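Local coordinates for protein alkaline phosphatase (Antarctic bacterium, PDB 2W5V) that probably hydrolyses phosphate monoesters under alkaline conditions, with zinc and magnesium ions bound at its active site, at residues V37-S42 and A139-H144; S51-F56 and P61-F66; S113-A118 and S161-F166. The protein carries 1 engineered substitution. One frame throughout, in Å; residues are numbered along the deposited sequence.

How the contacts relate
From the N terminus the chain first lays down strand 36-42, which contributes to contact 1, and then helix 47-52. Contact 2 closes a short loop at 51-66, bringing the end of that helix to the approach of strand 68-73. This small closure lies wholly within the long excursion that contact 1 completes when residues 139-144 return to the first strand. Contact 3 joins helix 114-120 to the loop entering strand 165-169; it opens before that return and closes after it, so contacts 1 and 3 cross. Their centres are about 9 Å apart, and they touch through His144 and Glu116. Contact 2 lies on the opposite side of the chain's centre from contact 3, at the subunit interface.

Contact 1: V37-S42 and A139-H144; sequences VILLIS and ASFYAH
The Phe141 ring is aimed at strand 36-42 by a first torsion that places CG anti to the carbonyl carbon of its own residue (chi1 -74°). Leu39 answers with CG anti to its backbone nitrogen (chi1 172°), bringing CD2 forward, while Ile41 presents CD1 at the end of its extended CG1 branch. These three side chains carry the contact, an example of how one aromatic residue can join a loop to a strand without any hydrogen bond between them.

Leu39 CD2 lies 3.9 Å from Phe141 CZ and 4.0 Å from CE2, its side chain crossing that of the phenylalanine at about a right angle. Ile41 approaches from the opposite direction to Phe141 and sets CD1 4.0 Å from both CE1 and CZ. The two methyl groups therefore share CZ and divide the neighbouring ring carbons between them, each meeting the ring obliquely. The backbones stay well apart: even the nearest pair of CA atoms, those of Leu39 and Phe141, are separated by 11.1 Å. The ring and the leucine side chain reach across the gap from either end.

In the backbone that carries the ring, Ala139 O accepts from both Tyr142 N and Ala143 N, a turn with Phe141 inside it. Met252 of strand 249-255 and Phe91 of helix 86-93 also pack against Phe141 and Ile41, extending the apolar cluster.

All three contacting residues are buried. Ile41 also adjoins the side chains of the metal-site residues Thr137 and Glu254, and its side chain is about 6 Å from a bound magnesium ion. This is a small hydrophobic core contact between a strand inside the sheet and the loop after helix 136-139 in the α/β fold of alkaline phosphatases, directly beside the metal site.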
ATOM      1  N   VAL B  37       5.370 -23.815  -1.144  1.00 19.72           N
ATOM      2  CA  VAL B  37       4.707 -22.527  -1.011  1.00 15.89           C
ATOM      3  C   VAL B  37       4.329 -22.291   0.453  1.00 17.39           C
ATOM      4  O   VAL B  37       3.770 -23.170   1.110  1.00 18.85           O
ATOM      5  CB  VAL B  37       3.428 -22.471  -1.850  1.00 15.86           C
ATOM      6  CG1 VAL B  37       2.738 -21.126  -1.656  1.00 18.58           C
ATOM      7  CG2 VAL B  37       3.741 -22.700  -3.315  1.00 20.83           C
ATOM      8  N   ILE B  38       4.671 -21.117   0.967  1.00 17.37           N
ATOM      9  CA  ILE B  38       4.216 -20.696   2.283  1.00 15.40           C
ATOM     10  C   ILE B  38       3.390 -19.428   2.109  1.00 18.50           C
ATOM     11  O   ILE B  38       3.879 -18.431   1.585  1.00 18.49           O
ATOM     12  CB  ILE B  38       5.394 -20.412   3.220  1.00 19.63           C
ATOM     13  CG1 ILE B  38       6.263 -21.670   3.385  1.00 19.60           C
ATOM     14  CG2 ILE B  38       4.880 -19.911   4.563  1.00 18.45           C
ATOM     15  CD1 ILE B  38       7.621 -21.397   4.015  1.00 24.53           C
ATOM     16  N   LEU B  39       2.127 -19.479   2.515  1.00 14.99           N
ATOM     17  CA  LEU B  39       1.243 -18.329   2.409  1.00 15.36           C
ATOM     18  C   LEU B  39       0.937 -17.783   3.804  1.00 22.04           C
ATOM     19  O   LEU B  39       0.309 -18.456   4.616  1.00 16.61           O
ATOM     20  CB  LEU B  39      -0.048 -18.737   1.701  1.00 14.44           C
ATOM     21  CG  LEU B  39      -1.133 -17.670   1.697  1.00 16.71           C
ATOM     22  CD1 LEU B  39      -0.644 -16.407   0.983  1.00 18.58           C
ATOM     23  CD2 LEU B  39      -2.386 -18.219   1.045  1.00 15.35           C
ATOM     24  N   LEU B  40       1.414 -16.580   4.098  1.00 15.78           N
ATOM     25  CA  LEU B  40       1.202 -15.993   5.419  1.00 15.39           C
ATOM     26  C   LEU B  40       0.162 -14.899   5.295  1.00 18.20           C
ATOM     27  O   LEU B  40       0.266 -14.016   4.443  1.00 20.77           O
ATOM     28  CB  LEU B  40       2.504 -15.415   5.976  1.00 17.90           C
ATOM     29  CG  LEU B  40       3.682 -16.388   6.010  1.00 20.82           C
ATOM     30  CD1 LEU B  40       4.969 -15.676   6.311  1.00 27.00           C
ATOM     31  CD2 LEU B  40       3.427 -17.461   7.031  1.00 29.05           C
ATOM     32  N   ILE B  41      -0.852 -14.974   6.139  1.00 17.42           N
ATOM     33  CA  ILE B  41      -1.969 -14.056   6.073  1.00 17.43           C
ATOM     34  C   ILE B  41      -2.059 -13.293   7.383  1.00 14.18           C
ATOM     35  O   ILE B  41      -2.205 -13.885   8.455  1.00 17.83           O
ATOM     36  CB  ILE B  41      -3.291 -14.809   5.848  1.00 18.11           C
ATOM     37  CG1 ILE B  41      -3.261 -15.564   4.518  1.00 17.24           C
ATOM     38  CG2 ILE B  41      -4.474 -13.852   5.907  1.00 18.26           C
ATOM     39  CD1 ILE B  41      -4.509 -16.410   4.271  1.00 18.78           C
ATOM     40  N   SER B  42      -1.961 -11.976   7.288  1.00 13.67           N
ATOM     41  CA  SER B  42      -2.167 -11.107   8.436  1.00 14.45           C
ATOM     42  C   SER B  42      -3.603 -10.615   8.361  1.00 18.31           C
ATOM     43  O   SER B  42      -3.936  -9.764   7.529  1.00 24.05           O
ATOM     44  CB  SER B  42      -1.207  -9.918   8.375  1.00 14.59           C
ATOM     45  OG  SER B  42      -1.170  -9.368   7.064  1.00 17.24           O
ATOM     46  N   ALA B 139     -10.225 -22.113   8.388  1.00 17.22           N
ATOM     47  CA  ALA B 139     -11.307 -23.002   7.959  1.00 18.71           C
ATOM     48  C   ALA B 139     -11.436 -23.023   6.440  1.00 17.33           C
ATOM     49  O   ALA B 139     -11.679 -24.072   5.839  1.00 18.43           O
ATOM     50  CB  ALA B 139     -12.622 -22.578   8.581  1.00 13.95           C
ATOM     51  N   SER B 140     -11.283 -21.857   5.828  1.00 14.60           N
ATOM     52  CA  SER B 140     -11.430 -21.749   4.385  1.00 13.83           C
ATOM     53  C   SER B 140     -10.424 -22.614   3.633  1.00 15.72           C
ATOM     54  O   SER B 140     -10.613 -22.896   2.453  1.00 20.34           O
ATOM     55  CB  SER B 140     -11.303 -20.291   3.929  1.00 20.28           C
ATOM     56  OG  SER B 140     -12.360 -19.507   4.450  1.00 25.65           O
ATOM     57  N   PHE B 141      -9.361 -23.041   4.309  1.00 16.28           N
ATOM     58  CA  PHE B 141      -8.351 -23.863   3.651  1.00 17.67           C
ATOM     59  C   PHE B 141      -8.566 -25.383   3.797  1.00 23.16           C
ATOM     60  O   PHE B 141      -7.874 -26.166   3.153  1.00 24.80           O
ATOM     61  CB  PHE B 141      -6.942 -23.450   4.096  1.00 15.93           C
ATOM     62  CG  PHE B 141      -6.494 -22.141   3.498  1.00 18.95           C
ATOM     63  CD1 PHE B 141      -6.939 -20.939   4.027  1.00 18.07           C
ATOM     64  CD2 PHE B 141      -5.676 -22.114   2.379  1.00 14.93           C
ATOM     65  CE1 PHE B 141      -6.562 -19.727   3.466  1.00 18.29           C
ATOM     66  CE2 PHE B 141      -5.288 -20.896   1.814  1.00 15.55           C
ATOM     67  CZ  PHE B 141      -5.734 -19.707   2.359  1.00 17.60           C
ATOM     68  N   TYR B 142      -9.521 -25.807   4.617  1.00 16.87           N
ATOM     69  CA  TYR B 142      -9.760 -27.248   4.759  1.00 22.51           C
ATOM     70  C   TYR B 142     -11.225 -27.673   4.834  1.00 19.99           C
ATOM     71  O   TYR B 142     -11.517 -28.862   4.752  1.00 20.52           O
ATOM     72  CB  TYR B 142      -8.999 -27.821   5.960  1.00 23.85           C
ATOM     73  CG  TYR B 142      -9.503 -27.336   7.306  1.00 21.35           C
ATOM     74  CD1 TYR B 142     -10.591 -27.950   7.939  1.00 19.14           C
ATOM     75  CD2 TYR B 142      -8.889 -26.273   7.944  1.00 18.69           C
ATOM     76  CE1 TYR B 142     -11.048 -27.502   9.182  1.00 20.31           C
ATOM     77  CE2 TYR B 142      -9.330 -25.824   9.172  1.00 20.53           C
ATOM     78  CZ  TYR B 142     -10.403 -26.437   9.790  1.00 24.01           C
ATOM     79  OH  TYR B 142     -10.819 -25.958  11.013  1.00 21.03           O
ATOM     80  N   ALA B 143     -12.137 -26.718   4.995  1.00 16.01           N
ATOM     81  CA  ALA B 143     -13.553 -27.041   5.146  1.00 18.41           C
ATOM     82  C   ALA B 143     -14.427 -26.433   4.058  1.00 23.04           C
ATOM     83  O   ALA B 143     -14.001 -25.548   3.321  1.00 24.63           O
ATOM     84  CB  ALA B 143     -14.056 -26.610   6.516  1.00 19.06           C
ATOM     85  N   HIS B 144     -15.661 -26.918   3.972  1.00 17.48           N
ATOM     86  CA  HIS B 144     -16.658 -26.341   3.080  1.00 23.71           C
ATOM     87  C   HIS B 144     -17.967 -26.196   3.840  1.00 25.06           C
ATOM     88  O   HIS B 144     -18.631 -27.186   4.127  1.00 25.68           O
ATOM     89  CB  HIS B 144     -16.856 -27.242   1.860  1.00 23.20           C
ATOM     90  CG  HIS B 144     -15.592 -27.518   1.111  1.00 27.54           C
ATOM     91  ND1 HIS B 144     -15.059 -26.632   0.197  1.00 24.84           N
ATOM     92  CD2 HIS B 144     -14.745 -28.575   1.143  1.00 30.40           C
ATOM     93  CE1 HIS B 144     -13.948 -27.135  -0.306  1.00 26.87           C
ATOM     94  NE2 HIS B 144     -13.731 -28.313   0.254  1.00 24.87           N
TER

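Contact 2: S51-F56 and P61-F66; sequences SSTFYF and PNYTQF
A CH-π contact closes the loop between helix 47-52 and strand 68-73: Pro61 points CG at one face of the Phe54 ring. Pro61 CG is 3.6 Å from the centroid of the Phe54 ring and only 4° off the ring normal, so it is directed almost squarely at the middle of the aromatic system. The side chains cross at about a right angle. Thr64 approaches the far end of the same ring obliquely, with its methyl group CG2 3.4 Å from Phe54 CE2.

That methyl is directed by the first torsion of Thr64 (chi1 61°), which puts CG2 anti to the carbonyl carbon and OG1 between the backbone N and the carbonyl carbon, from where it reaches Pro61 O. Thr64 OG1 donates to Pro61 O at 2.8 Å, and the C=O...OG1 angle of 178° makes its approach nearly linear with the carbonyl. The same oxygen also receives Thr64 N, a bond belonging to the 3-10 turn at 62-65. Two donors from one residue thus grip the proline carbonyl, fixing the turn from which Pro61 and Thr64 both reach Phe54.

Thr53 borders the proline from the helix side. Its carbonyl oxygen is 3.4 Å from Pro61 CG, and its OG1 lies 3.5 Å from the same carbon while hydrogen-bonding to Ile50 O. Tyr63 CD1 is 3.8 Å from Thr53 OG1, met obliquely, and Tyr63 CB lies near Phe54 CZ. Asp278 of helix 267-291 receives the backbone N-H groups of Asn62 and Tyr63. On the dimer side, Leu341 of the second subunit packs on Phe54, and Ile357 of that subunit packs on Tyr63.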
ATOM      1  N   SER B  51       2.806  -0.640   8.257  1.00 13.42           N
ATOM      2  CA  SER B  51       3.719   0.471   8.514  1.00 14.96           C
ATOM      3  C   SER B  51       4.124   0.615   9.986  1.00 17.97           C
ATOM      4  O   SER B  51       5.230   1.078  10.295  1.00 20.03           O
ATOM      5  CB  SER B  51       3.099   1.772   8.021  1.00 15.72           C
ATOM      6  OG  SER B  51       2.951   1.732   6.616  1.00 19.23           O
ATOM      7  N   SER B  52       3.246   0.211  10.900  1.00 21.25           N
ATOM      8  CA  SER B  52       3.554   0.355  12.320  1.00 19.40           C
ATOM      9  C   SER B  52       4.822  -0.401  12.718  1.00 20.67           C
ATOM     10  O   SER B  52       5.514   0.011  13.640  1.00 24.26           O
ATOM     11  CB  SER B  52       2.358  -0.043  13.208  1.00 18.96           C
ATOM     12  OG  SER B  52       2.109  -1.436  13.166  1.00 21.53           O
ATOM     13  N   THR B  53       5.140  -1.492  12.022  1.00 15.44           N
ATOM     14  CA  THR B  53       6.355  -2.245  12.342  1.00 18.97           C
ATOM     15  C   THR B  53       7.625  -1.439  12.070  1.00 25.32           C
ATOM     16  O   THR B  53       8.695  -1.770  12.582  1.00 27.13           O
ATOM     17  CB  THR B  53       6.440  -3.591  11.585  1.00 19.46           C
ATOM     18  OG1 THR B  53       6.589  -3.357  10.173  1.00 19.33           O
ATOM     19  CG2 THR B  53       5.186  -4.417  11.815  1.00 21.07           C
ATOM     20  N   PHE B  54       7.507  -0.385  11.263  1.00 22.13           N
ATOM     21  CA  PHE B  54       8.646   0.470  10.943  1.00 23.41           C
ATOM     22  C   PHE B  54       8.857   1.543  12.005  1.00 27.22           C
ATOM     23  O   PHE B  54       9.846   2.279  11.957  1.00 28.24           O
ATOM     24  CB  PHE B  54       8.472   1.128   9.564  1.00 14.48           C
ATOM     25  CG  PHE B  54       8.629   0.168   8.414  1.00 20.92           C
ATOM     26  CD1 PHE B  54       7.616  -0.714   8.087  1.00 17.85           C
ATOM     27  CD2 PHE B  54       9.797   0.139   7.671  1.00 23.05           C
ATOM     28  CE1 PHE B  54       7.761  -1.608   7.037  1.00 18.67           C
ATOM     29  CE2 PHE B  54       9.945  -0.755   6.620  1.00 20.44           C
ATOM     30  CZ  PHE B  54       8.927  -1.623   6.304  1.00 20.37           C
ATOM     31  N   TYR B  55       7.930   1.631  12.957  1.00 20.67           N
ATOM     32  CA  TYR B  55       8.005   2.652  14.008  1.00 19.92           C
ATOM     33  C   TYR B  55       7.915   2.090  15.419  1.00 28.43           C
ATOM     34  O   TYR B  55       8.411   2.700  16.377  1.00 23.42           O
ATOM     35  CB  TYR B  55       6.896   3.687  13.822  1.00 18.30           C
ATOM     36  CG  TYR B  55       7.037   4.500  12.559  1.00 19.54           C
ATOM     37  CD1 TYR B  55       6.445   4.081  11.377  1.00 18.36           C
ATOM     38  CD2 TYR B  55       7.776   5.678  12.542  1.00 24.95           C
ATOM     39  CE1 TYR B  55       6.565   4.805  10.215  1.00 21.55           C
ATOM     40  CE2 TYR B  55       7.911   6.420  11.370  1.00 24.99           C
ATOM     41  CZ  TYR B  55       7.301   5.971  10.209  1.00 24.97           C
ATOM     42  OH  TYR B  55       7.414   6.680   9.033  1.00 23.76           O
ATOM     43  N   PHE B  56       7.265   0.942  15.560  1.00 21.44           N
ATOM     44  CA  PHE B  56       6.991   0.398  16.887  1.00 20.91           C
ATOM     45  C   PHE B  56       7.600  -0.979  17.114  1.00 24.66           C
ATOM     46  O   PHE B  56       7.206  -1.693  18.029  1.00 27.94           O
ATOM     47  CB  PHE B  56       5.483   0.366  17.140  1.00 22.22           C
ATOM     48  CG  PHE B  56       4.863   1.725  17.205  1.00 23.45           C
ATOM     49  CD1 PHE B  56       4.211   2.257  16.112  1.00 17.93           C
ATOM     50  CD2 PHE B  56       4.951   2.482  18.362  1.00 29.35           C
ATOM     51  CE1 PHE B  56       3.643   3.513  16.169  1.00 24.05           C
ATOM     52  CE2 PHE B  56       4.385   3.738  18.423  1.00 37.35           C
ATOM     53  CZ  PHE B  56       3.731   4.256  17.322  1.00 27.04           C
ATOM     54  N   PRO B  61      11.972  -4.315  10.122  1.00 23.87           N
ATOM     55  CA  PRO B  61      10.944  -5.324   9.842  1.00 18.61           C
ATOM     56  C   PRO B  61      11.377  -6.278   8.741  1.00 24.69           C
ATOM     57  O   PRO B  61      12.065  -5.878   7.806  1.00 22.76           O
ATOM     58  CB  PRO B  61       9.760  -4.492   9.340  1.00 18.65           C
ATOM     59  CG  PRO B  61      10.020  -3.108   9.792  1.00 21.84           C
ATOM     60  CD  PRO B  61      11.496  -2.950   9.845  1.00 23.35           C
ATOM     61  N   ASN B  62      10.950  -7.531   8.840  1.00 23.69           N
ATOM     62  CA  ASN B  62      11.246  -8.507   7.802  1.00 19.85           C
ATOM     63  C   ASN B  62      10.538  -8.161   6.493  1.00 18.87           C
ATOM     64  O   ASN B  62      10.952  -8.592   5.417  1.00 18.27           O
ATOM     65  CB  ASN B  62      10.918  -9.916   8.297  1.00 18.08           C
ATOM     66  CG  ASN B  62      11.886 -10.378   9.368  1.00 25.48           C
ATOM     67  OD1 ASN B  62      13.088 -10.465   9.120  1.00 28.56           O
ATOM     68  ND2 ASN B  62      11.377 -10.660  10.564  1.00 26.12           N
ATOM     69  N   TYR B  63       9.489  -7.350   6.579  1.00 16.91           N
ATOM     70  CA  TYR B  63       8.890  -6.799   5.367  1.00 14.05           C
ATOM     71  C   TYR B  63       9.941  -6.243   4.393  1.00 20.47           C
ATOM     72  O   TYR B  63       9.776  -6.345   3.180  1.00 22.40           O
ATOM     73  CB  TYR B  63       7.874  -5.696   5.699  1.00 19.32           C
ATOM     74  CG  TYR B  63       6.535  -6.200   6.184  1.00 16.50           C
ATOM     75  CD1 TYR B  63       6.177  -6.099   7.522  1.00 17.90           C
ATOM     76  CD2 TYR B  63       5.632  -6.780   5.307  1.00 17.54           C
ATOM     77  CE1 TYR B  63       4.947  -6.572   7.976  1.00 20.43           C
ATOM     78  CE2 TYR B  63       4.397  -7.256   5.744  1.00 16.65           C
ATOM     79  CZ  TYR B  63       4.060  -7.147   7.079  1.00 21.19           C
ATOM     80  OH  TYR B  63       2.832  -7.609   7.520  1.00 18.13           O
ATOM     81  N   THR B  64      11.011  -5.641   4.914  1.00 18.41           N
ATOM     82  CA  THR B  64      11.977  -4.965   4.043  1.00 21.98           C
ATOM     83  C   THR B  64      12.778  -5.918   3.150  1.00 21.49           C
ATOM     84  O   THR B  64      13.470  -5.480   2.235  1.00 21.94           O
ATOM     85  CB  THR B  64      12.968  -4.082   4.826  1.00 23.64           C
ATOM     86  OG1 THR B  64      13.724  -4.903   5.722  1.00 22.53           O
ATOM     87  CG2 THR B  64      12.228  -3.007   5.603  1.00 29.39           C
ATOM     88  N   GLN B  65      12.698  -7.212   3.427  1.00 18.23           N
ATOM     89  CA  GLN B  65      13.363  -8.202   2.582  1.00 17.67           C
ATOM     90  C   GLN B  65      12.682  -8.369   1.223  1.00 18.80           C
ATOM     91  O   GLN B  65      13.278  -8.913   0.298  1.00 25.06           O
ATOM     92  CB  GLN B  65      13.430  -9.560   3.286  1.00 17.34           C
ATOM     93  CG  GLN B  65      14.255  -9.573   4.554  1.00 18.41           C
ATOM     94  CD  GLN B  65      14.427 -10.966   5.128  1.00 23.85           C
ATOM     95  OE1 GLN B  65      14.888 -11.880   4.442  1.00 25.49           O
ATOM     96  NE2 GLN B  65      14.062 -11.135   6.394  1.00 25.83           N
ATOM     97  N   PHE B  66      11.434  -7.919   1.098  1.00 16.20           N
ATOM     98  CA  PHE B  66      10.679  -8.150  -0.134  1.00 15.00           C
ATOM     99  C   PHE B  66      10.960  -7.117  -1.217  1.00 18.81           C
ATOM    100  O   PHE B  66      11.080  -5.929  -0.936  1.00 17.73           O
ATOM    101  CB  PHE B  66       9.168  -8.176   0.134  1.00 18.38           C
ATOM    102  CG  PHE B  66       8.698  -9.388   0.884  1.00 20.56           C
ATOM    103  CD1 PHE B  66       8.439  -9.321   2.248  1.00 18.22           C
ATOM    104  CD2 PHE B  66       8.494 -10.593   0.226  1.00 16.10           C
ATOM    105  CE1 PHE B  66       7.999 -10.437   2.935  1.00 20.46           C
ATOM    106  CE2 PHE B  66       8.050 -11.713   0.912  1.00 14.02           C
ATOM    107  CZ  PHE B  66       7.804 -11.633   2.261  1.00 16.28           C
TER

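Contact 3: S113-A118 and S161-F166; sequences SIVEIA and SDLDFF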
ATOM      1  N   SER B 113     -10.406 -26.584  -3.305  1.00 20.61           N
ATOM      2  CA  SER B 113      -9.437 -25.666  -2.696  1.00 15.91           C
ATOM      3  C   SER B 113      -7.992 -25.987  -3.069  1.00 17.13           C
ATOM      4  O   SER B 113      -7.692 -27.062  -3.595  1.00 19.73           O
ATOM      5  CB  SER B 113      -9.569 -25.708  -1.174  1.00 21.96           C
ATOM      6  OG  SER B 113      -8.851 -26.813  -0.649  1.00 18.74           O
ATOM      7  N   ILE B 114      -7.092 -25.056  -2.764  1.00 17.98           N
ATOM      8  CA  ILE B 114      -5.673 -25.245  -3.050  1.00 18.16           C
ATOM      9  C   ILE B 114      -5.094 -26.393  -2.211  1.00 22.41           C
ATOM     10  O   ILE B 114      -4.187 -27.100  -2.652  1.00 21.14           O
ATOM     11  CB  ILE B 114      -4.871 -23.936  -2.823  1.00 19.49           C
ATOM     12  CG1 ILE B 114      -3.469 -24.042  -3.445  1.00 21.51           C
ATOM     13  CG2 ILE B 114      -4.807 -23.620  -1.354  1.00 17.45           C
ATOM     14  CD1 ILE B 114      -3.477 -24.232  -4.959  1.00 20.52           C
ATOM     15  N   VAL B 115      -5.619 -26.584  -1.005  1.00 17.64           N
ATOM     16  CA  VAL B 115      -5.202 -27.719  -0.181  1.00 16.59           C
ATOM     17  C   VAL B 115      -5.619 -29.057  -0.812  1.00 21.87           C
ATOM     18  O   VAL B 115      -4.858 -30.028  -0.781  1.00 18.78           O
ATOM     19  CB  VAL B 115      -5.748 -27.600   1.263  1.00 12.77           C
ATOM     20  CG1 VAL B 115      -5.581 -28.904   2.031  1.00 18.71           C
ATOM     21  CG2 VAL B 115      -5.054 -26.452   1.998  1.00 16.69           C
ATOM     22  N   GLU B 116      -6.826 -29.115  -1.374  1.00 17.62           N
ATOM     23  CA  GLU B 116      -7.285 -30.339  -2.034  1.00 16.10           C
ATOM     24  C   GLU B 116      -6.490 -30.622  -3.314  1.00 20.20           C
ATOM     25  O   GLU B 116      -6.184 -31.772  -3.627  1.00 18.66           O
ATOM     26  CB  GLU B 116      -8.795 -30.265  -2.314  1.00 17.34           C
ATOM     27  CG  GLU B 116      -9.618 -30.317  -1.028  1.00 24.20           C
ATOM     28  CD  GLU B 116     -11.070 -29.860  -1.188  1.00 34.47           C
ATOM     29  OE1 GLU B 116     -11.382 -29.086  -2.121  1.00 27.41           O
ATOM     30  OE2 GLU B 116     -11.902 -30.267  -0.349  1.00 39.70           O
ATOM     31  N   ILE B 117      -6.150 -29.569  -4.048  1.00 18.35           N
ATOM     32  CA  ILE B 117      -5.264 -29.694  -5.206  1.00 14.73           C
ATOM     33  C   ILE B 117      -3.866 -30.150  -4.777  1.00 15.41           C
ATOM     34  O   ILE B 117      -3.269 -31.037  -5.390  1.00 18.06           O
ATOM     35  CB  ILE B 117      -5.179 -28.351  -5.975  1.00 16.80           C
ATOM     36  CG1 ILE B 117      -6.497 -28.109  -6.723  1.00 18.33           C
ATOM     37  CG2 ILE B 117      -3.976 -28.341  -6.926  1.00 16.17           C
ATOM     38  CD1 ILE B 117      -6.666 -26.696  -7.225  1.00 22.73           C
ATOM     39  N   ALA B 118      -3.342 -29.558  -3.708  1.00 14.14           N
ATOM     40  CA  ALA B 118      -2.008 -29.927  -3.250  1.00 19.55           C
ATOM     41  C   ALA B 118      -1.956 -31.426  -2.944  1.00 24.15           C
ATOM     42  O   ALA B 118      -1.035 -32.137  -3.363  1.00 21.47           O
ATOM     43  CB  ALA B 118      -1.636 -29.124  -2.021  1.00 21.86           C
ATOM     44  N   SER B 161     -10.617 -33.846   6.021  1.00 28.26           N
ATOM     45  CA  SER B 161      -9.765 -33.043   5.156  1.00 24.52           C
ATOM     46  C   SER B 161      -8.471 -33.769   4.810  1.00 27.26           C
ATOM     47  O   SER B 161      -8.194 -34.847   5.328  1.00 22.90           O
ATOM     48  CB  SER B 161      -9.447 -31.698   5.816  1.00 29.39           C
ATOM     49  OG  SER B 161      -8.519 -31.859   6.876  1.00 30.94           O
ATOM     50  N   ASP B 162      -7.672 -33.154   3.943  1.00 36.76           N
ATOM     51  CA  ASP B 162      -6.418 -33.741   3.489  1.00 39.69           C
ATOM     52  C   ASP B 162      -5.217 -33.223   4.288  1.00 30.92           C
ATOM     53  O   ASP B 162      -4.085 -33.655   4.069  1.00 31.04           O
ATOM     54  CB  ASP B 162      -6.220 -33.449   1.997  1.00 49.36           C
ATOM     55  CG  ASP B 162      -7.269 -34.122   1.124  1.00 56.51           C
ATOM     56  OD1 ASP B 162      -7.384 -35.370   1.196  1.00 58.54           O
ATOM     57  OD2 ASP B 162      -7.968 -33.406   0.365  1.00 47.67           O
ATOM     58  N   LEU B 163      -5.472 -32.302   5.214  1.00 24.52           N
ATOM     59  CA  LEU B 163      -4.408 -31.694   6.013  1.00 24.81           C
ATOM     60  C   LEU B 163      -3.505 -32.728   6.672  1.00 24.27           C
ATOM     61  O   LEU B 163      -3.981 -33.740   7.193  1.00 26.31           O
ATOM     62  CB  LEU B 163      -5.003 -30.798   7.094  1.00 26.77           C
ATOM     63  CG  LEU B 163      -5.409 -29.396   6.672  1.00 29.48           C
ATOM     64  CD1 LEU B 163      -5.867 -28.623   7.895  1.00 30.02           C
ATOM     65  CD2 LEU B 163      -4.235 -28.712   5.991  1.00 25.17           C
ATOM     66  N   ASP B 164      -2.206 -32.458   6.662  1.00 18.23           N
ATOM     67  CA  ASP B 164      -1.229 -33.327   7.300  1.00 21.05           C
ATOM     68  C   ASP B 164      -0.770 -32.750   8.633  1.00 26.29           C
ATOM     69  O   ASP B 164      -0.282 -33.476   9.499  1.00 24.13           O
ATOM     70  CB  ASP B 164      -0.022 -33.499   6.383  1.00 23.46           C
ATOM     71  CG  ASP B 164      -0.398 -34.119   5.044  1.00 32.45           C
ATOM     72  OD1 ASP B 164      -0.726 -35.332   5.001  1.00 28.07           O
ATOM     73  OD2 ASP B 164      -0.361 -33.389   4.032  1.00 32.89           O
ATOM     74  N   PHE B 165      -0.930 -31.439   8.788  1.00 22.67           N
ATOM     75  CA  PHE B 165      -0.454 -30.735   9.977  1.00 21.20           C
ATOM     76  C   PHE B 165      -1.364 -29.552  10.303  1.00 19.52           C
ATOM     77  O   PHE B 165      -1.812 -28.848   9.403  1.00 24.09           O
ATOM     78  CB  PHE B 165       0.970 -30.226   9.723  1.00 23.22           C
ATOM     79  CG  PHE B 165       1.599 -29.518  10.902  1.00 25.25           C
ATOM     80  CD1 PHE B 165       2.476 -30.190  11.743  1.00 23.94           C
ATOM     81  CD2 PHE B 165       1.335 -28.180  11.149  1.00 23.83           C
ATOM     82  CE1 PHE B 165       3.071 -29.535  12.820  1.00 29.85           C
ATOM     83  CE2 PHE B 165       1.925 -27.518  12.226  1.00 22.37           C
ATOM     84  CZ  PHE B 165       2.793 -28.195  13.059  1.00 21.97           C
ATOM     85  N   PHE B 166      -1.625 -29.316  11.583  1.00 17.53           N
ATOM     86  CA  PHE B 166      -2.250 -28.050  11.968  1.00 19.29           C
ATOM     87  C   PHE B 166      -1.885 -27.670  13.391  1.00 24.74           C
ATOM     88  O   PHE B 166      -1.503 -28.524  14.194  1.00 26.49           O
ATOM     89  CB  PHE B 166      -3.777 -28.075  11.766  1.00 17.78           C
ATOM     90  CG  PHE B 166      -4.512 -28.982  12.726  1.00 23.67           C
ATOM     91  CD1 PHE B 166      -4.875 -28.533  13.989  1.00 25.20           C
ATOM     92  CD2 PHE B 166      -4.850 -30.274  12.357  1.00 23.77           C
ATOM     93  CE1 PHE B 166      -5.555 -29.364  14.874  1.00 27.24           C
ATOM     94  CE2 PHE B 166      -5.530 -31.108  13.233  1.00 29.19           C
ATOM     95  CZ  PHE B 166      -5.885 -30.649  14.494  1.00 28.04           C
TER
HETATM   96  O   HOH W   1      -7.794 -33.785  -2.509  1.00 27.42           O
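The carboxylates of Glu116 and Asp162 are turned 68° against each other, and they do not meet directly. Glu116 OE1 receives Ser113 N at 2.9 Å, on its anti side and 30° out of the carboxylate plane; OE2 is engaged by His144 NE2. Asp162, its CG set anti to the carbonyl carbon (chi1 -65°), instead brings OD2 alongside the aliphatic part of Glu116, 3.8 Å from CG.

The separation between Glu116 OE2 and Asp162 OD2 is 5.1 Å, close enough for some like-charge repulsion if both groups are ionised, though the His144 bond and the water on Asp162 OD2 would probably temper it. This water bridges the two segments, donating to Glu116 O at 2.8 Å and to Asp162 OD2 at 2.9 Å. Beside this polar link, Val115 and Leu163 cross at about a right angle, with Val115 CG1 4.2 Å from Leu163 CD2. Leu163 also packs on Thr125 and Val127 of strand 124-129, so this apolar pair leads inward to the sheet.

Glu116 N returns a bond to Ser113 OG at 3.2 Å, making the exchange between these two residues reciprocal. The result is a capping box at the N terminus of helix 114-120, joined by a bridging water and a small apolar contact to the loop leading into strand 165-169 of the central sheet in this α/β fold.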